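Local coordinates for glutamine cyclotransferase (Zymomonas mobilis, PDB 3NOL), which catalyses the cyclisation of N-terminal glutamine to pyroglutamate, as a bacterial glutaminyl cyclase built on a beta-propeller, at residues Y54-R68 / L78-I92. Sequence-based numbering, arbitrary orientation.
Sequences YFYESTGLNGRSSIR and LQQIELGKRYFGEGI
Bends at chi2 (-70°) and chi3 (-71°) fold the Arg64 side chain toward residues 82-85, where its guanidinium lies between Glu82 and the backbone of Lys85. Glu82 OE2 sits over the centre of one face, a salt bridge of charge alone at 3.4 Å from Arg64 NH1, while Lys85 CA covers the opposite face toward the rim. In the guanidinium plane, Arg64 NH1 gives a nearly straight bond to Leu83 O (2.9 Å), and a water accepts from both Arg64 NE and Ser65 N. A leucine in place of Arg64 would probably leave the Glu82 carboxylate without its counter-charge and Leu83 O without its guanidinium donor. On the same sheet face as Glu82, Arg68 and Gln80 run side by side: Arg68 NE and NH2 both grip Gln80 OE1, at 3.2 and 3.0 Å, approaching from one face of the amide, while Arg68 NH1 pairs with Asp40. The backbones join as the outer antiparallel hairpin of a four-stranded propeller blade, Ile67 and Ile81 forming its hydrogen-bonded pair; the chain then crosses to strand 89-92, the innermost of the next blade. At that junction Ser65 OG accepts from Gly89 N (2.9 Å), and Ser65 CB rests over the centre of the Phe88 ring. With OG anti to the backbone N (chi1 169°), Ser58 donates to Glu90 O at 2.7 Å, in the carbonyl plane on a lone pair. Another water bridges both serine hydroxyls and Gly89 O. Deeper between the blades, Ile92 CG2 meets Ile67 CD1 at 3.8 Å.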
loop_
_atom_site.group_PDB
_atom_site.type_symbol
_atom_site.label_atom_id
_atom_site.label_comp_id
_atom_site.label_asym_id
_atom_site.label_seq_id
_atom_site.Cartn_x
_atom_site.Cartn_y
_atom_site.Cartn_z
ATOM N N TYR A 54 9.828 9.956 -5.800
ATOM C CA TYR A 54 9.235 9.018 -6.754
ATOM C C TYR A 54 8.233 8.057 -6.120
ATOM O O TYR A 54 8.225 7.885 -4.902
ATOM C CB TYR A 54 10.343 8.241 -7.492
ATOM C CG TYR A 54 11.043 9.124 -8.486
ATOM C CD1 TYR A 54 10.712 9.076 -9.849
ATOM C CD2 TYR A 54 11.999 10.062 -8.059
ATOM C CE1 TYR A 54 11.341 9.920 -10.761
ATOM C CE2 TYR A 54 12.627 10.915 -8.972
ATOM C CZ TYR A 54 12.287 10.837 -10.312
ATOM O OH TYR A 54 12.893 11.663 -11.236
ATOM N N PHE A 55 7.392 7.442 -6.955
ATOM C CA PHE A 55 6.590 6.303 -6.505
ATOM C C PHE A 55 7.398 5.020 -6.673
ATOM O O PHE A 55 8.146 4.866 -7.666
ATOM C CB PHE A 55 5.321 6.143 -7.358
ATOM C CG PHE A 55 4.309 7.245 -7.177
ATOM C CD1 PHE A 55 4.136 7.872 -5.938
ATOM C CD2 PHE A 55 3.468 7.595 -8.228
ATOM C CE1 PHE A 55 3.191 8.891 -5.784
ATOM C CE2 PHE A 55 2.494 8.606 -8.080
ATOM C CZ PHE A 55 2.361 9.250 -6.866
ATOM N N TYR A 56 7.209 4.091 -5.747
ATOM C CA TYR A 56 7.663 2.704 -5.947
ATOM C C TYR A 56 6.420 1.830 -5.892
ATOM O O TYR A 56 5.595 1.976 -4.988
ATOM C CB TYR A 56 8.669 2.302 -4.872
ATOM C CG TYR A 56 10.031 2.913 -5.128
ATOM C CD1 TYR A 56 11.019 2.183 -5.796
ATOM C CD2 TYR A 56 10.324 4.222 -4.717
ATOM C CE1 TYR A 56 12.288 2.737 -6.051
ATOM C CE2 TYR A 56 11.595 4.791 -4.961
ATOM C CZ TYR A 56 12.564 4.033 -5.622
ATOM O OH TYR A 56 13.805 4.601 -5.872
ATOM N N GLU A 57 6.278 0.974 -6.889
ATOM C CA GLU A 57 5.077 0.173 -7.032
ATOM C C GLU A 57 5.411 -1.289 -7.292
ATOM O O GLU A 57 6.300 -1.602 -8.092
ATOM C CB GLU A 57 4.228 0.722 -8.179
ATOM C CG GLU A 57 2.766 0.232 -8.190
ATOM C CD GLU A 57 1.919 0.866 -9.315
ATOM O OE1 GLU A 57 2.398 1.816 -9.980
ATOM O OE2 GLU A 57 0.768 0.407 -9.496
ATOM N N SER A 58 4.705 -2.159 -6.571
ATOM C CA SER A 58 4.706 -3.587 -6.809
ATOM C C SER A 58 3.435 -3.846 -7.600
ATOM O O SER A 58 2.323 -3.550 -7.117
ATOM C CB SER A 58 4.630 -4.343 -5.459
ATOM O OG SER A 58 4.388 -5.713 -5.665
ATOM N N THR A 59 3.607 -4.388 -8.808
ATOM C CA THR A 59 2.506 -4.583 -9.774
ATOM C C THR A 59 2.437 -5.990 -10.318
ATOM O O THR A 59 3.469 -6.607 -10.618
ATOM C CB THR A 59 2.621 -3.657 -11.030
ATOM O OG1 THR A 59 3.864 -3.878 -11.717
ATOM C CG2 THR A 59 2.482 -2.209 -10.662
ATOM N N GLY A 60 1.213 -6.487 -10.458
ATOM C CA GLY A 60 0.968 -7.668 -11.254
ATOM C C GLY A 60 0.781 -7.090 -12.647
ATOM O O GLY A 60 0.206 -5.974 -12.836
ATOM N N LEU A 61 1.371 -7.776 -13.616
ATOM C CA LEU A 61 1.306 -7.352 -15.007
ATOM C C LEU A 61 1.083 -8.617 -15.778
ATOM O O LEU A 61 2.001 -9.453 -15.868
ATOM C CB LEU A 61 2.624 -6.671 -15.442
ATOM C CG LEU A 61 2.894 -5.302 -14.800
ATOM C CD1 LEU A 61 4.314 -4.805 -15.124
ATOM C CD2 LEU A 61 1.831 -4.288 -15.256
ATOM N N ASN A 62 -0.143 -8.798 -16.266
ATOM C CA ASN A 62 -0.473 -9.955 -17.138
ATOM C C ASN A 62 0.203 -11.299 -16.734
ATOM O O ASN A 62 0.943 -11.925 -17.548
ATOM C CB ASN A 62 -0.149 -9.594 -18.603
ATOM C CG ASN A 62 -0.714 -10.604 -19.602
ATOM O OD1 ASN A 62 -1.613 -11.367 -19.268
ATOM N ND2 ASN A 62 -0.204 -10.587 -20.835
ATOM N N GLY A 63 -0.020 -11.715 -15.482
ATOM C CA GLY A 63 0.433 -13.042 -14.985
ATOM C C GLY A 63 1.769 -13.094 -14.258
ATOM O O GLY A 63 2.100 -14.106 -13.620
ATOM N N ARG A 64 2.552 -12.015 -14.364
ATOM C CA ARG A 64 3.885 -11.940 -13.751
ATOM C C ARG A 64 3.914 -10.722 -12.843
ATOM O O ARG A 64 2.977 -9.924 -12.855
ATOM C CB ARG A 64 5.002 -11.878 -14.821
ATOM C CG ARG A 64 5.245 -13.222 -15.544
ATOM C CD ARG A 64 5.880 -14.270 -14.625
ATOM N NE ARG A 64 7.280 -13.984 -14.292
ATOM C CZ ARG A 64 8.327 -14.256 -15.073
ATOM N NH1 ARG A 64 9.552 -13.927 -14.665
ATOM N NH2 ARG A 64 8.156 -14.829 -16.277
ATOM N N SER A 65 4.962 -10.590 -12.044
ATOM C CA SER A 65 5.011 -9.519 -11.045
ATOM C C SER A 65 6.313 -8.703 -11.146
ATOM O O SER A 65 7.400 -9.253 -11.391
ATOM C CB SER A 65 4.798 -10.132 -9.655
ATOM O OG SER A 65 5.426 -9.410 -8.626
ATOM N N SER A 66 6.186 -7.391 -10.971
ATOM C CA SER A 66 7.327 -6.485 -11.090
ATOM C C SER A 66 7.368 -5.454 -9.955
ATOM O O SER A 66 6.331 -5.124 -9.369
ATOM C CB SER A 66 7.262 -5.756 -12.438
ATOM O OG SER A 66 7.622 -6.611 -13.519
ATOM N N ILE A 67 8.573 -4.937 -9.690
ATOM C CA ILE A 67 8.749 -3.793 -8.793
ATOM C C ILE A 67 9.266 -2.669 -9.696
ATOM O O ILE A 67 10.216 -2.876 -10.450
ATOM C CB ILE A 67 9.778 -4.084 -7.642
ATOM C CG1 ILE A 67 9.355 -5.296 -6.770
ATOM C CG2 ILE A 67 10.025 -2.807 -6.809
ATOM C CD1 ILE A 67 7.938 -5.339 -6.352
ATOM N N ARG A 68 8.618 -1.509 -9.649
ATOM C CA ARG A 68 9.029 -0.392 -10.507
ATOM C C ARG A 68 9.196 0.916 -9.755
ATOM O O ARG A 68 8.458 1.185 -8.804
ATOM C CB ARG A 68 8.049 -0.178 -11.661
ATOM C CG ARG A 68 6.594 -0.048 -11.235
ATOM C CD ARG A 68 5.627 0.368 -12.369
ATOM N NE ARG A 68 5.802 -0.438 -13.581
ATOM C CZ ARG A 68 4.880 -0.630 -14.528
ATOM N NH1 ARG A 68 3.638 -0.093 -14.441
ATOM N NH2 ARG A 68 5.221 -1.368 -15.583
ATOM N N LEU A 78 11.017 4.247 -14.571
ATOM C CA LEU A 78 12.443 4.602 -14.731
ATOM C C LEU A 78 13.345 3.373 -14.550
ATOM O O LEU A 78 14.439 3.292 -15.134
ATOM C CB LEU A 78 12.866 5.714 -13.765
ATOM C CG LEU A 78 12.520 7.189 -14.022
ATOM C CD1 LEU A 78 11.048 7.493 -13.785
ATOM C CD2 LEU A 78 13.401 8.058 -13.118
ATOM N N GLN A 79 12.851 2.411 -13.768
ATOM C CA GLN A 79 13.624 1.245 -13.335
ATOM C C GLN A 79 12.632 0.149 -12.994
ATOM O O GLN A 79 11.609 0.429 -12.392
ATOM C CB GLN A 79 14.406 1.649 -12.087
ATOM C CG GLN A 79 15.257 0.587 -11.456
ATOM C CD GLN A 79 15.886 1.131 -10.182
ATOM O OE1 GLN A 79 15.234 1.870 -9.442
ATOM N NE2 GLN A 79 17.146 0.788 -9.929
ATOM N N GLN A 80 12.907 -1.092 -13.391
ATOM C CA GLN A 80 11.964 -2.164 -13.070
ATOM C C GLN A 80 12.695 -3.485 -12.971
ATOM O O GLN A 80 13.618 -3.721 -13.754
ATOM C CB GLN A 80 10.906 -2.254 -14.176
ATOM C CG GLN A 80 9.734 -3.199 -13.873
ATOM C CD GLN A 80 8.616 -3.034 -14.886
ATOM O OE1 GLN A 80 8.185 -1.892 -15.172
ATOM N NE2 GLN A 80 8.116 -4.161 -15.432
ATOM N N ILE A 81 12.274 -4.320 -12.019
ATOM C CA ILE A 81 12.673 -5.743 -11.980
ATOM C C ILE A 81 11.427 -6.605 -12.102
ATOM O O ILE A 81 10.343 -6.203 -11.653
ATOM C CB ILE A 81 13.532 -6.115 -10.726
ATOM C CG1 ILE A 81 12.782 -5.863 -9.402
ATOM C CG2 ILE A 81 14.899 -5.397 -10.793
ATOM C CD1 ILE A 81 13.449 -6.445 -8.142
ATOM N N GLU A 82 11.577 -7.754 -12.752
ATOM C CA GLU A 82 10.512 -8.713 -12.878
ATOM C C GLU A 82 10.888 -9.914 -12.010
ATOM O O GLU A 82 11.961 -10.512 -12.181
ATOM C CB GLU A 82 10.367 -9.131 -14.349
ATOM C CG GLU A 82 9.243 -10.119 -14.557
ATOM C CD GLU A 82 8.982 -10.477 -16.019
ATOM O OE1 GLU A 82 9.662 -9.937 -16.935
ATOM O OE2 GLU A 82 8.080 -11.327 -16.236
ATOM N N LEU A 83 10.008 -10.271 -11.082
ATOM C CA LEU A 83 10.271 -11.392 -10.190
ATOM C C LEU A 83 10.216 -12.713 -10.949
ATOM O O LEU A 83 9.513 -12.823 -11.954
ATOM C CB LEU A 83 9.261 -11.417 -9.039
ATOM C CG LEU A 83 9.268 -10.203 -8.094
ATOM C CD1 LEU A 83 8.581 -10.597 -6.792
ATOM C CD2 LEU A 83 10.664 -9.665 -7.826
ATOM N N GLY A 84 10.965 -13.699 -10.463
ATOM C CA GLY A 84 10.901 -15.053 -11.037
ATOM C C GLY A 84 9.473 -15.576 -11.142
ATOM O O GLY A 84 8.604 -15.241 -10.332
ATOM N N LYS A 85 9.224 -16.406 -12.146
ATOM C CA LYS A 85 7.885 -16.938 -12.388
ATOM C C LYS A 85 7.290 -17.708 -11.186
ATOM O O LYS A 85 6.077 -17.825 -11.076
ATOM C CB LYS A 85 7.898 -17.809 -13.647
ATOM C CG LYS A 85 9.030 -18.807 -13.662
ATOM C CD LYS A 85 9.019 -19.665 -14.930
ATOM C CE LYS A 85 9.880 -20.903 -14.702
ATOM N NZ LYS A 85 9.984 -21.744 -15.920
ATOM N N ARG A 86 8.148 -18.192 -10.285
ATOM C CA ARG A 86 7.713 -18.916 -9.065
ATOM C C ARG A 86 7.078 -18.014 -8.003
ATOM O O ARG A 86 6.352 -18.497 -7.132
ATOM C CB ARG A 86 8.887 -19.676 -8.430
ATOM C CG ARG A 86 9.269 -20.952 -9.162
ATOM C CD ARG A 86 9.778 -22.000 -8.193
ATOM N NE ARG A 86 11.075 -21.640 -7.628
ATOM C CZ ARG A 86 11.535 -22.057 -6.449
ATOM N NH1 ARG A 86 12.738 -21.672 -6.041
ATOM N NH2 ARG A 86 10.800 -22.851 -5.675
ATOM N N TYR A 87 7.362 -16.714 -8.092
ATOM C CA TYR A 87 6.976 -15.741 -7.071
ATOM C C TYR A 87 5.978 -14.748 -7.614
ATOM O O TYR A 87 6.000 -14.408 -8.797
ATOM C CB TYR A 87 8.214 -15.003 -6.562
ATOM C CG TYR A 87 9.296 -15.972 -6.167
ATOM C CD1 TYR A 87 10.424 -16.152 -6.970
ATOM C CD2 TYR A 87 9.145 -16.778 -5.032
ATOM C CE1 TYR A 87 11.409 -17.082 -6.621
ATOM C CE2 TYR A 87 10.107 -17.705 -4.678
ATOM C CZ TYR A 87 11.232 -17.856 -5.474
ATOM O OH TYR A 87 12.175 -18.787 -5.113
ATOM N N PHE A 88 5.078 -14.299 -6.748
ATOM C CA PHE A 88 4.208 -13.213 -7.123
ATOM C C PHE A 88 4.223 -12.170 -6.020
ATOM O O PHE A 88 3.833 -12.471 -4.891
ATOM C CB PHE A 88 2.787 -13.699 -7.379
ATOM C CG PHE A 88 1.963 -12.699 -8.139
ATOM C CD1 PHE A 88 1.332 -11.651 -7.461
ATOM C CD2 PHE A 88 1.864 -12.767 -9.524
ATOM C CE1 PHE A 88 0.608 -10.696 -8.156
ATOM C CE2 PHE A 88 1.134 -11.794 -10.232
ATOM C CZ PHE A 88 0.513 -10.770 -9.546
ATOM N N GLY A 89 4.664 -10.966 -6.345
ATOM C CA GLY A 89 4.890 -9.936 -5.336
ATOM C C GLY A 89 3.602 -9.318 -4.811
ATOM O O GLY A 89 2.615 -9.186 -5.551
ATOM N N GLU A 90 3.627 -8.937 -3.530
ATOM C CA GLU A 90 2.541 -8.161 -2.916
ATOM C C GLU A 90 3.096 -6.856 -2.340
ATOM O O GLU A 90 3.777 -6.129 -3.062
ATOM C CB GLU A 90 1.753 -8.991 -1.910
ATOM C CG GLU A 90 1.119 -10.229 -2.547
ATOM C CD GLU A 90 0.014 -9.893 -3.549
ATOM O OE1 GLU A 90 -0.549 -8.786 -3.458
ATOM O OE2 GLU A 90 -0.279 -10.758 -4.419
ATOM N N GLY A 91 2.807 -6.547 -1.079
ATOM C CA GLY A 91 3.237 -5.259 -0.505
ATOM C C GLY A 91 4.723 -4.999 -0.548
ATOM O O GLY A 91 5.527 -5.934 -0.502
ATOM N N ILE A 92 5.084 -3.725 -0.699
ATOM C CA ILE A 92 6.482 -3.328 -0.583
ATOM C C ILE A 92 6.575 -2.095 0.311
ATOM O O ILE A 92 5.637 -1.290 0.397
ATOM C CB ILE A 92 7.167 -3.056 -1.966
ATOM C CG1 ILE A 92 6.402 -1.976 -2.777
ATOM C CG2 ILE A 92 7.322 -4.353 -2.748
ATOM C CD1 ILE A 92 7.153 -1.459 -4.005
HETATM O O HOH W 1 15.513 2.802 -7.068
HETATM O O HOH W 2 3.109 -7.649 -7.781
HETATM O O HOH W 3 6.681 -12.974 -11.490
#